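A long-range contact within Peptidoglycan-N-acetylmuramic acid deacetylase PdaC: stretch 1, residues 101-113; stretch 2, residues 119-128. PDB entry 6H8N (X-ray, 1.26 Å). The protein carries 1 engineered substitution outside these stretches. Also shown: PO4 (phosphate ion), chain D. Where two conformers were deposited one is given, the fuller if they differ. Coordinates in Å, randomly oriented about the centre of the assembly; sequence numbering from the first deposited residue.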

ATOM      1  N   ARG A 101      -8.232  11.267  -6.332  1.00 11.89           N
ATOM      2  CA  ARG A 101      -7.049  11.289  -7.181  1.00 12.66           C
ATOM      3  C   ARG A 101      -5.851  10.757  -6.399  1.00 11.58           C
ATOM      4  O   ARG A 101      -5.286  11.476  -5.564  1.00 12.34           O
ATOM      5  CB  ARG A 101      -6.765  12.711  -7.676  1.00 13.86           C
ATOM      6  CG  ARG A 101      -5.520  12.752  -8.561  1.00 18.25           C
ATOM      7  CD  ARG A 101      -5.343  14.098  -9.275  1.00 29.81           C
ATOM      8  NE  ARG A 101      -5.111  15.198  -8.348  1.00 38.99           N
ATOM      9  CZ  ARG A 101      -4.748  16.426  -8.716  1.00 42.92           C
ATOM     10  NH1 ARG A 101      -4.562  17.363  -7.796  1.00 44.78           N
ATOM     11  NH2 ARG A 101      -4.565  16.719 -10.002  1.00 39.83           N
ATOM     12  N   PRO A 102      -5.403   9.530  -6.644  1.00 10.92           N
ATOM     13  CA  PRO A 102      -4.201   9.040  -5.953  1.00 11.45           C
ATOM     14  C   PRO A 102      -3.008   9.934  -6.230  1.00 10.72           C
ATOM     15  O   PRO A 102      -2.856  10.477  -7.322  1.00 11.35           O
ATOM     16  CB  PRO A 102      -3.982   7.653  -6.560  1.00 10.36           C
ATOM     17  CG  PRO A 102      -5.368   7.217  -6.979  1.00 10.22           C
ATOM     18  CD  PRO A 102      -6.018   8.499  -7.482  1.00 10.90           C
ATOM     19  N   THR A 103      -2.152  10.055  -5.216  1.00 11.27           N
ATOM     20  CA  THR A 103      -0.863  10.711  -5.368  1.00 12.74           C
ATOM     21  C   THR A 103       0.297   9.733  -5.385  1.00 12.09           C
ATOM     22  O   THR A 103       1.394  10.111  -5.815  1.00 13.52           O
ATOM     23  CB  THR A 103      -0.634  11.716  -4.235  1.00 15.54           C
ATOM     24  OG1 THR A 103      -0.654  11.027  -3.002  1.00 17.11           O
ATOM     25  CG2 THR A 103      -1.723  12.783  -4.220  1.00 21.96           C
ATOM     26  N   LEU A 104       0.075   8.485  -4.977  1.00  9.83           N
ATOM     27  CA  LEU A 104       1.114   7.470  -4.896  1.00 10.11           C
ATOM     28  C   LEU A 104       0.979   6.503  -6.056  1.00  9.21           C
ATOM     29  O   LEU A 104      -0.126   6.050  -6.375  1.00  9.98           O
ATOM     30  CB  LEU A 104       0.996   6.673  -3.596  1.00 10.71           C
ATOM     31  CG  LEU A 104       0.996   7.456  -2.289  1.00 10.49           C
ATOM     32  CD1 LEU A 104       0.736   6.519  -1.123  1.00 13.85           C
ATOM     33  CD2 LEU A 104       2.310   8.171  -2.114  1.00 14.15           C
ATOM     34  N   VAL A 105       2.108   6.147  -6.662  1.00 10.21           N
ATOM     35  CA  VAL A 105       2.146   5.130  -7.699  1.00 10.13           C
ATOM     36  C   VAL A 105       3.132   4.048  -7.285  1.00  9.66           C
ATOM     37  O   VAL A 105       4.189   4.340  -6.713  1.00 10.68           O
ATOM     38  CB  VAL A 105       2.501   5.727  -9.080  1.00 11.16           C
ATOM     39  CG1 VAL A 105       3.901   6.325  -9.096  1.00 12.11           C
ATOM     40  CG2 VAL A 105       2.330   4.687 -10.202  1.00 12.27           C
ATOM     41  N   ARG A 106       2.776   2.799  -7.565  1.00  9.92           N
ATOM     42  CA  ARG A 106       3.651   1.661  -7.297  1.00  9.69           C
ATOM     43  C   ARG A 106       3.801   0.893  -8.603  1.00  9.58           C
ATOM     44  O   ARG A 106       2.899   0.134  -8.988  1.00  9.90           O
ATOM     45  CB  ARG A 106       3.079   0.796  -6.193  1.00  9.50           C
ATOM     46  CG  ARG A 106       3.916  -0.425  -5.882  1.00 10.16           C
ATOM     47  CD  ARG A 106       3.408  -1.133  -4.655  1.00 10.81           C
ATOM     48  NE  ARG A 106       3.847  -0.510  -3.416  1.00 10.14           N
ATOM     49  CZ  ARG A 106       3.540  -0.968  -2.210  1.00  9.66           C
ATOM     50  NH1 ARG A 106       2.746  -2.028  -2.076  1.00  9.73           N
ATOM     51  NH2 ARG A 106       4.035  -0.377  -1.136  1.00  9.09           N
ATOM     52  N   PRO A 107       4.900   1.081  -9.329  1.00 10.26           N
ATOM     53  CA  PRO A 107       5.059   0.399 -10.619  1.00 10.46           C
ATOM     54  C   PRO A 107       5.116  -1.102 -10.419  1.00 10.58           C
ATOM     55  O   PRO A 107       5.817  -1.569  -9.514  1.00 11.27           O
ATOM     56  CB  PRO A 107       6.404   0.931 -11.121  1.00 12.44           C
ATOM     57  CG  PRO A 107       6.511   2.301 -10.498  1.00 16.83           C
ATOM     58  CD  PRO A 107       5.948   2.087  -9.102  1.00 13.41           C
ATOM     59  N   PRO A 108       4.410  -1.881 -11.241  1.00 10.01           N
ATOM     60  CA  PRO A 108       4.487  -3.346 -11.146  1.00 11.25           C
ATOM     61  C   PRO A 108       5.924  -3.844 -11.119  1.00 10.86           C
ATOM     62  O   PRO A 108       6.783  -3.379 -11.880  1.00 11.36           O
ATOM     63  CB  PRO A 108       3.758  -3.806 -12.406  1.00 11.17           C
ATOM     64  CG  PRO A 108       2.706  -2.740 -12.589  1.00 12.12           C
ATOM     65  CD  PRO A 108       3.424  -1.469 -12.256  1.00 11.10           C
ATOM     66  N   TYR A 109       6.176  -4.822 -10.242  1.00 10.07           N
ATOM     67  CA  TYR A 109       7.482  -5.470 -10.076  1.00 11.29           C
ATOM     68  C   TYR A 109       8.577  -4.520  -9.614  1.00 12.99           C
ATOM     69  O   TYR A 109       9.752  -4.905  -9.605  1.00 14.07           O
ATOM     70  CB  TYR A 109       7.940  -6.239 -11.332  1.00 11.24           C
ATOM     71  CG  TYR A 109       6.828  -7.015 -11.995  1.00 11.81           C
ATOM     72  CD1 TYR A 109       6.325  -8.175 -11.430  1.00 10.34           C
ATOM     73  CD2 TYR A 109       6.253  -6.568 -13.180  1.00 12.89           C
ATOM     74  CE1 TYR A 109       5.304  -8.875 -12.015  1.00 11.58           C
ATOM     75  CE2 TYR A 109       5.243  -7.256 -13.780  1.00 12.13           C
ATOM     76  CZ  TYR A 109       4.757  -8.416 -13.202  1.00 14.03           C
ATOM     77  OH  TYR A 109       3.727  -9.112 -13.782  1.00 14.60           O
ATOM     78  N   GLY A 110       8.232  -3.292  -9.208  1.00 11.77           N
ATOM     79  CA  GLY A 110       9.196  -2.268  -8.866  1.00 13.74           C
ATOM     80  C   GLY A 110       9.872  -1.617 -10.051  1.00 13.42           C
ATOM     81  O   GLY A 110      10.764  -0.790  -9.852  1.00 15.10           O
ATOM     82  N   GLY A 111       9.464  -1.946 -11.270  1.00 13.34           N
ATOM     83  CA  GLY A 111      10.189  -1.527 -12.457  1.00 14.17           C
ATOM     84  C   GLY A 111       9.891  -0.111 -12.882  1.00 14.38           C
ATOM     85  O   GLY A 111       8.759   0.208 -13.249  1.00 15.06           O
ATOM     86  N   ILE A 112      10.927   0.726 -12.892  1.00 15.62           N
ATOM     87  CA  ILE A 112      10.772   2.143 -13.182  1.00 19.08           C
ATOM     88  C   ILE A 112      12.103   2.659 -13.709  1.00 22.01           C
ATOM     89  O   ILE A 112      13.153   2.042 -13.506  1.00 22.90           O
ATOM     90  CB  ILE A 112      10.337   2.898 -11.897  1.00 21.11           C
ATOM     91  CG1 ILE A 112       9.921   4.330 -12.237  1.00 25.34           C
ATOM     92  CG2 ILE A 112      11.455   2.886 -10.851  1.00 23.16           C
ATOM     93  CD1 ILE A 112       9.188   5.008 -11.117  1.00 29.33           C
ATOM     94  N   ASN A 113      12.061   3.798 -14.390  1.00 21.89           N
ATOM     95  CA  ASN A 113      13.278   4.489 -14.792  1.00 25.69           C
ATOM     96  C   ASN A 113      13.062   5.987 -14.619  1.00 28.89           C
ATOM     97  O   ASN A 113      11.960   6.449 -14.308  1.00 23.55           O
ATOM     98  CB  ASN A 113      13.717   4.093 -16.211  1.00 26.33           C
ATOM     99  CG  ASN A 113      12.636   4.305 -17.239  1.00 22.43           C
ATOM    100  OD1 ASN A 113      11.899   5.287 -17.191  1.00 31.43           O
ATOM    101  ND2 ASN A 113      12.533   3.379 -18.179  1.00 30.72           N
ATOM    102  N   GLN A 119       7.882  11.805 -15.868  1.00 26.88           N
ATOM    103  CA  GLN A 119       6.657  12.018 -16.622  1.00 25.94           C
ATOM    104  C   GLN A 119       5.397  11.627 -15.865  1.00 27.94           C
ATOM    105  O   GLN A 119       4.320  12.141 -16.177  1.00 24.63           O
ATOM    106  CB  GLN A 119       6.715  11.253 -17.942  1.00 25.90           C
ATOM    107  CG  GLN A 119       7.907  11.642 -18.799  1.00 33.92           C
ATOM    108  CD  GLN A 119       7.505  12.258 -20.106  1.00 35.42           C
ATOM    109  OE1 GLN A 119       6.619  11.756 -20.801  1.00 40.42           O
ATOM    110  NE2 GLN A 119       8.155  13.366 -20.458  1.00 43.42           N
ATOM    111  N   MET A 120       5.485  10.718 -14.888  1.00 28.53           N
ATOM    112  CA  MET A 120       4.274  10.302 -14.179  1.00 27.32           C
ATOM    113  C   MET A 120       3.791  11.373 -13.212  1.00 24.05           C
ATOM    114  O   MET A 120       2.588  11.461 -12.945  1.00 24.82           O
ATOM    115  CB  MET A 120       4.510   8.999 -13.422  1.00 23.57           C
ATOM    116  CG  MET A 120       4.513   7.751 -14.281  1.00 21.45           C
ATOM    117  SD  MET A 120       4.660   6.251 -13.279  1.00 23.94           S
ATOM    118  CE  MET A 120       6.183   6.568 -12.399  1.00 21.85           C
ATOM    119  N   LYS A 121       4.705  12.169 -12.655  1.00 27.03           N
ATOM    120  CA  LYS A 121       4.332  13.257 -11.751  1.00 29.51           C
ATOM    121  C   LYS A 121       3.553  12.729 -10.550  1.00 31.07           C
ATOM    122  O   LYS A 121       2.565  13.320 -10.114  1.00 25.82           O
ATOM    123  CB  LYS A 121       3.548  14.349 -12.480  1.00 38.01           C
ATOM    124  N   MET A 122       3.997  11.592 -10.024  1.00 20.15           N
ATOM    125  CA  MET A 122       3.408  10.985  -8.843  1.00 18.53           C
ATOM    126  C   MET A 122       4.536  10.584  -7.914  1.00 14.21           C
ATOM    127  O   MET A 122       5.692  10.499  -8.317  1.00 21.06           O
ATOM    128  CB  MET A 122       2.549   9.764  -9.205  1.00 16.22           C
ATOM    129  CG  MET A 122       1.343  10.131 -10.074  1.00 16.53           C
ATOM    130  SD  MET A 122       0.286   8.741 -10.485  1.00 16.57           S
ATOM    131  CE  MET A 122      -0.534   8.432  -8.933  1.00 10.87           C
ATOM    132  N   ASP A 123       4.190  10.314  -6.666  1.00 13.62           N
ATOM    133  CA  ASP A 123       5.131   9.873  -5.638  0.52 14.35           C
ATOM    134  C   ASP A 123       5.277   8.352  -5.737  1.00 14.40           C
ATOM    135  O   ASP A 123       4.292   7.630  -5.536  1.00 14.11           O
ATOM    136  CB  ASP A 123       4.510  10.277  -4.295  0.52 16.95           C
ATOM    137  CG  ASP A 123       5.323   9.854  -3.080  0.52 21.83           C
ATOM    138  OD1 ASP A 123       6.300   9.095  -3.217  0.52 27.14           O
ATOM    139  OD2 ASP A 123       4.949  10.294  -1.965  0.52 24.87           O
ATOM    140  N   VAL A 124       6.477   7.864  -6.044  1.00 12.78           N
ATOM    141  CA  VAL A 124       6.723   6.431  -6.198  1.00 12.64           C
ATOM    142  C   VAL A 124       6.868   5.810  -4.823  1.00 12.84           C
ATOM    143  O   VAL A 124       7.734   6.215  -4.041  1.00 18.21           O
ATOM    144  CB  VAL A 124       7.983   6.188  -7.035  1.00 14.30           C
ATOM    145  CG1 VAL A 124       8.317   4.707  -7.078  1.00 15.07           C
ATOM    146  CG2 VAL A 124       7.791   6.755  -8.458  1.00 17.16           C
ATOM    147  N   ALA A 125       6.025   4.825  -4.516  1.00 10.73           N
ATOM    148  CA  ALA A 125       5.946   4.220  -3.191  1.00 11.26           C
ATOM    149  C   ALA A 125       6.212   2.727  -3.316  1.00 11.38           C
ATOM    150  O   ALA A 125       5.347   1.971  -3.771  1.00 10.41           O
ATOM    151  CB  ALA A 125       4.571   4.460  -2.590  1.00 12.14           C
ATOM    152  N   LEU A 126       7.409   2.309  -2.916  1.00 10.65           N
ATOM    153  CA  LEU A 126       7.788   0.904  -2.932  1.00 12.03           C
ATOM    154  C   LEU A 126       7.704   0.331  -1.522  1.00 11.44           C
ATOM    155  O   LEU A 126       6.719   0.594  -0.830  1.00 11.31           O
ATOM    156  CB  LEU A 126       9.132   0.722  -3.635  1.00 13.03           C
ATOM    157  CG  LEU A 126       9.128   1.235  -5.085  1.00 13.34           C
ATOM    158  CD1 LEU A 126      10.451   0.910  -5.743  1.00 19.90           C
ATOM    159  CD2 LEU A 126       7.967   0.698  -5.922  1.00 17.61           C
ATOM    160  N   TRP A 127       8.668  -0.472  -1.081  1.00 10.53           N
ATOM    161  CA  TRP A 127       8.489  -1.211   0.166  1.00  9.86           C
ATOM    162  C   TRP A 127       9.852  -1.632   0.708  1.00 10.36           C
ATOM    163  O   TRP A 127      10.861  -1.613  -0.007  1.00 10.92           O
ATOM    164  CB  TRP A 127       7.603  -2.440  -0.043  1.00  9.73           C
ATOM    165  CG  TRP A 127       8.157  -3.336  -1.080  1.00  9.63           C
ATOM    166  CD1 TRP A 127       9.085  -4.315  -0.892  1.00 10.79           C
ATOM    167  CD2 TRP A 127       7.873  -3.314  -2.483  1.00  9.25           C
ATOM    168  NE1 TRP A 127       9.399  -4.902  -2.086  1.00 10.72           N
ATOM    169  CE2 TRP A 127       8.671  -4.307  -3.086  1.00  9.79           C
ATOM    170  CE3 TRP A 127       7.015  -2.559  -3.291  1.00 10.30           C
ATOM    171  CZ2 TRP A 127       8.642  -4.556  -4.462  1.00 10.91           C
ATOM    172  CZ3 TRP A 127       6.983  -2.815  -4.640  1.00 11.16           C
ATOM    173  CH2 TRP A 127       7.796  -3.811  -5.219  1.00 10.39           C
ATOM    174  N   ASP A 128       9.855  -2.051   1.977  1.00 10.19           N
ATOM    175  CA  ASP A 128      11.056  -2.524   2.681  1.00 11.36           C
ATOM    176  C   ASP A 128      11.045  -4.020   2.952  1.00 11.14           C
ATOM    177  O   ASP A 128      12.119  -4.625   3.074  1.00 12.42           O
ATOM    178  CB  ASP A 128      11.179  -1.855   4.063  1.00 13.48           C
ATOM    179  CG  ASP A 128      11.268  -0.378   3.991  1.00 15.25           C
ATOM    180  OD1 ASP A 128      12.175   0.140   3.306  1.00 18.00           O
ATOM    181  OD2 ASP A 128      10.445   0.280   4.627  1.00 15.36           O
TER
HETATM  182  P   PO4 D 502       4.150  -6.824  -7.476  1.00  9.56           P
HETATM  183  O1  PO4 D 502       4.748  -8.093  -8.140  1.00 10.79           O
HETATM  184  O2  PO4 D 502       4.724  -6.736  -6.072  1.00 10.13           O
HETATM  185  O3  PO4 D 502       2.683  -7.062  -7.344  1.00  9.92           O
HETATM  186  O4  PO4 D 502       4.442  -5.639  -8.340  1.00 10.33           O
HETATM  187  O   HOH W   1       1.943  11.730  -2.206  1.00 25.81           O

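At the centre of the contact lies Val105, whose side chain shares one face of a short parallel sheet with that of Val124. Its CG1 lies 3.7 Å from Met122 CB, 4.0 Å from Met120 CE and 4.0 Å from Val124 CG2. A beta-branched residue suits this place, because its two methyl groups fill space close to an extended backbone. Ile112, farther along the first stretch, points toward the second and extends with both chi angles t, so that its CD1 comes 3.5 Å from Val124 CG2 and 3.6 Å from Met120 CE. The long, unbranched methionines suit contacts made at some distance from their own backbone. Met120, at the end of a helix, sends its CE to both Val105 and Ile112, while Met122 places its CE 3.5 Å from Pro102 O and 3.5 Å from Leu104 O. Pro107 extends this apolar region with its CD, 4.1 Å from Val124 CG1 and 4.0 Å from Leu126 CD2.

The backbones are joined in parallel register, Leu104 beside Asp123 and Val105 beside Val124. Asp123 N donates to Thr103 O, Val105 N to Asp123 O, and Ala125 N to Val105 O, each at 2.9 Å and nearly straight. Two of these carbonyls also receive CA-H...O contacts, from Leu104 CA to Asp123 O at 3.2 Å and from Val124 CA to Val105 O at 3.3 Å. Leu104 and Asp123 occupy the other face; the small Ala125 approaches Leu104 as well, its CB 4.3 Å from Leu104 CB. Buried Leu104 suits the apolar side of this face, and its CD2 lies 3.4 Å from Asp123 OD2, where the contact passes from apolar to polar.

Where the strand pairing ends, Arg106 continues the connection with its side chain. Its NE donates to Ala125 O at 2.9 Å, almost linearly, and its NH2 makes a weak bond to Leu126 O, also 2.9 Å. Several donors on one planar group let a buried arginine satisfy backbone carbonyls, and NH1 and NH2 find further partners elsewhere in the structure. Trp127 turns the edge of its indole to one face of the guanidinium, CE3 lying 3.8 Å from Arg106 NE. The indole also reaches Gly110, where Trp127 CH2 is 4.0 Å from Gly110 N; the positive phi there favours glycine.

At the Thr103 end of the register, the contact becomes polar and solvated. A water lies 2.8 Å from Thr103 OG1 and donates a weak hydrogen bond to Asp123 OD2 at 3.3 Å, linking a hydroxyl and a carboxylate, both well suited to engage water.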